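Local coordinates for proto-oncogene tyrosine-protein kinase receptor Ret (PDB 7AMK) that acts as a receptor tyrosine kinase whose extracellular cadherin-like domains probably assemble with GDNF and its co-receptor GFR alpha 1, at residues 16-22 against 60-66. The protein carries 4 engineered substitutions. Residues are numbered along the deposited sequence; the frame is centred on the assembly and turned at random.
Sequences QQQGSPL and LYLNKTL. With NAG (2-acetamido-2-deoxy-beta-D-glucopyranose), chain O.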
loop_
_atom_site.group_PDB
_atom_site.type_symbol
_atom_site.label_atom_id
_atom_site.label_comp_id
_atom_site.label_asym_id
_atom_site.label_seq_id
_atom_site.Cartn_x
_atom_site.Cartn_y
_atom_site.Cartn_z
ATOM N N GLN A 16 37.128 34.306 -49.320
ATOM C CA GLN A 16 36.444 33.172 -49.920
ATOM C C GLN A 16 35.548 33.635 -51.060
ATOM O O GLN A 16 34.791 34.602 -50.921
ATOM C CB GLN A 16 35.619 32.441 -48.883
ATOM C CG GLN A 16 35.674 30.980 -49.093
ATOM C CD GLN A 16 35.324 30.223 -47.874
ATOM O OE1 GLN A 16 35.253 30.780 -46.780
ATOM N NE2 GLN A 16 35.080 28.933 -48.041
ATOM N N GLN A 17 35.605 32.895 -52.170
ATOM C CA GLN A 17 35.114 33.334 -53.471
ATOM C C GLN A 17 33.647 32.976 -53.696
ATOM O O GLN A 17 33.166 31.924 -53.264
ATOM C CB GLN A 17 35.956 32.709 -54.591
ATOM C CG GLN A 17 37.429 33.070 -54.565
ATOM C CD GLN A 17 38.155 32.684 -55.850
ATOM O OE1 GLN A 17 38.128 33.419 -56.843
ATOM N NE2 GLN A 17 38.807 31.524 -55.834
ATOM N N GLN A 18 32.951 33.864 -54.411
ATOM C CA GLN A 18 31.617 33.582 -54.929
ATOM C C GLN A 18 31.595 32.245 -55.665
ATOM O O GLN A 18 32.466 31.955 -56.488
ATOM C CB GLN A 18 31.186 34.716 -55.878
ATOM C CG GLN A 18 29.806 34.580 -56.527
ATOM C CD GLN A 18 29.542 35.665 -57.579
ATOM O OE1 GLN A 18 29.990 35.559 -58.724
ATOM N NE2 GLN A 18 28.819 36.717 -57.189
ATOM N N GLY A 19 30.583 31.435 -55.379
ATOM C CA GLY A 19 30.397 30.191 -56.086
ATOM C C GLY A 19 31.102 29.007 -55.478
ATOM O O GLY A 19 30.943 27.891 -55.981
ATOM N N SER A 20 31.860 29.205 -54.427
ATOM C CA SER A 20 32.567 28.090 -53.846
ATOM C C SER A 20 31.644 27.299 -52.915
ATOM O O SER A 20 30.789 27.880 -52.242
ATOM C CB SER A 20 33.792 28.585 -53.097
ATOM O OG SER A 20 33.431 29.321 -51.970
ATOM N N PRO A 21 31.782 25.979 -52.882
ATOM C CA PRO A 21 30.893 25.156 -52.059
ATOM C C PRO A 21 31.368 25.119 -50.618
ATOM O O PRO A 21 32.569 25.152 -50.335
ATOM C CB PRO A 21 30.999 23.774 -52.711
ATOM C CG PRO A 21 32.454 23.740 -53.191
ATOM C CD PRO A 21 32.778 25.175 -53.615
ATOM N N LEU A 22 30.393 25.054 -49.706
ATOM C CA LEU A 22 30.604 25.142 -48.261
ATOM C C LEU A 22 30.279 23.844 -47.540
ATOM O O LEU A 22 31.059 23.378 -46.698
ATOM C CB LEU A 22 29.754 26.276 -47.660
ATOM C CG LEU A 22 29.987 27.679 -48.233
ATOM C CD1 LEU A 22 29.021 28.711 -47.630
ATOM C CD2 LEU A 22 31.446 28.136 -48.048
ATOM N N LEU A 60 25.287 23.916 -50.226
ATOM C CA LEU A 60 25.264 25.339 -49.901
ATOM C C LEU A 60 26.524 26.011 -50.445
ATOM O O LEU A 60 27.640 25.529 -50.216
ATOM C CB LEU A 60 25.154 25.530 -48.390
ATOM C CG LEU A 60 25.091 26.911 -47.745
ATOM C CD1 LEU A 60 23.809 27.637 -48.140
ATOM C CD2 LEU A 60 25.170 26.758 -46.230
ATOM N N TYR A 61 26.335 27.117 -51.170
ATOM C CA TYR A 61 27.385 27.856 -51.865
ATOM C C TYR A 61 27.444 29.309 -51.394
ATOM O O TYR A 61 26.423 29.922 -51.052
ATOM C CB TYR A 61 27.151 27.880 -53.395
ATOM C CG TYR A 61 27.247 26.560 -54.105
ATOM C CD1 TYR A 61 28.468 26.091 -54.574
ATOM C CD2 TYR A 61 26.106 25.790 -54.341
ATOM C CE1 TYR A 61 28.555 24.867 -55.232
ATOM C CE2 TYR A 61 26.187 24.574 -55.000
ATOM C CZ TYR A 61 27.414 24.119 -55.440
ATOM O OH TYR A 61 27.503 22.912 -56.085
ATOM N N LEU A 62 28.642 29.883 -51.441
ATOM C CA LEU A 62 28.760 31.333 -51.344
ATOM C C LEU A 62 28.171 31.999 -52.583
ATOM O O LEU A 62 28.509 31.644 -53.717
ATOM C CB LEU A 62 30.217 31.745 -51.180
ATOM C CG LEU A 62 30.733 31.671 -49.759
ATOM C CD1 LEU A 62 32.180 32.065 -49.794
ATOM C CD2 LEU A 62 29.934 32.635 -48.915
ATOM N N ASN A 63 27.289 32.967 -52.359
ATOM C CA ASN A 63 26.694 33.775 -53.416
ATOM C C ASN A 63 27.420 35.106 -53.593
ATOM O O ASN A 63 27.024 35.919 -54.432
ATOM C CB ASN A 63 25.202 34.006 -53.101
ATOM C CG ASN A 63 24.470 34.789 -54.183
ATOM O OD1 ASN A 63 24.591 34.502 -55.378
ATOM N ND2 ASN A 63 23.694 35.791 -53.755
ATOM N N LYS A 64 28.482 35.334 -52.836
ATOM C CA LYS A 64 29.175 36.612 -52.831
ATOM C C LYS A 64 30.576 36.371 -52.298
ATOM O O LYS A 64 30.754 35.573 -51.375
ATOM C CB LYS A 64 28.437 37.631 -51.956
ATOM C CG LYS A 64 29.229 38.868 -51.607
ATOM C CD LYS A 64 28.839 39.386 -50.240
ATOM C CE LYS A 64 28.935 40.897 -50.174
ATOM N NZ LYS A 64 30.322 41.396 -50.343
ATOM N N THR A 65 31.567 37.040 -52.882
ATOM C CA THR A 65 32.923 36.944 -52.345
ATOM C C THR A 65 33.029 37.777 -51.070
ATOM O O THR A 65 32.746 38.982 -51.080
ATOM C CB THR A 65 33.949 37.410 -53.376
ATOM O OG1 THR A 65 33.788 36.636 -54.567
ATOM C CG2 THR A 65 35.376 37.221 -52.841
ATOM N N LEU A 66 33.419 37.129 -49.979
ATOM C CA LEU A 66 33.394 37.752 -48.666
ATOM C C LEU A 66 34.497 38.795 -48.519
ATOM O O LEU A 66 35.642 38.581 -48.929
ATOM C CB LEU A 66 33.537 36.678 -47.585
ATOM C CG LEU A 66 32.373 35.697 -47.534
ATOM C CD1 LEU A 66 32.571 34.745 -46.394
ATOM C CD2 LEU A 66 31.040 36.456 -47.394
HETATM C C1 NAG O . 22.954 36.637 -54.666
HETATM C C2 NAG O . 21.487 36.255 -54.801
HETATM C C3 NAG O . 20.822 37.139 -55.846
HETATM C C4 NAG O . 21.004 38.610 -55.483
HETATM C C5 NAG O . 22.476 38.957 -55.229
HETATM C C6 NAG O . 22.649 40.340 -54.634
HETATM C C7 NAG O . 20.865 33.937 -54.273
HETATM C C8 NAG O . 20.761 32.531 -54.786
HETATM N N2 NAG O . 21.324 34.848 -55.140
HETATM O O3 NAG O . 19.438 36.811 -55.913
HETATM O O4 NAG O . 20.503 39.438 -56.526
HETATM O O5 NAG O . 23.059 38.034 -54.291
HETATM O O6 NAG O . 23.869 40.959 -55.020
HETATM O O7 NAG O . 20.550 34.233 -53.126
#
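The carbonyl O of Q17, against CD1 of L62, is gripped twice by S20: by its backbone N, and by OG at 2.9 Å in the carbonyl plane. The backbone bond closes a type II beta turn, Q17 to S20, which illustrates how a turn leads into an edge strand, here 21-24 of a three-stranded antiparallel sheet in the first cadherin-like domain. G19 takes the positive phi (89°) of the turn, and its N bonds to O of L62 at 2.7 Å. L62 N returns a bond to S20 O, and P21 and Y61 form the following non-hydrogen-bonded pair, CB of P21 lying 3.7 Å from Y61 CE1. The L62 side chain crosses those of Q16 and L22 at about a right angle, its CD1 3.6 Å from CB of Q16, while F51 of strand 51-53 also touches it. T65 OG1, held beside its own backbone N (chi1 -56°), accepts a hydrogen bond from Q18 N at 2.9 Å, and CG2 lies near Q16 O. A valine in its place would probably leave that Q18 N-H without its acceptor. Q18 NE2 makes a weak bond to O of N63, whose ND2 is hydrogen-bonded to S49 O and joined covalently to C1 of the NAG (1.4 Å).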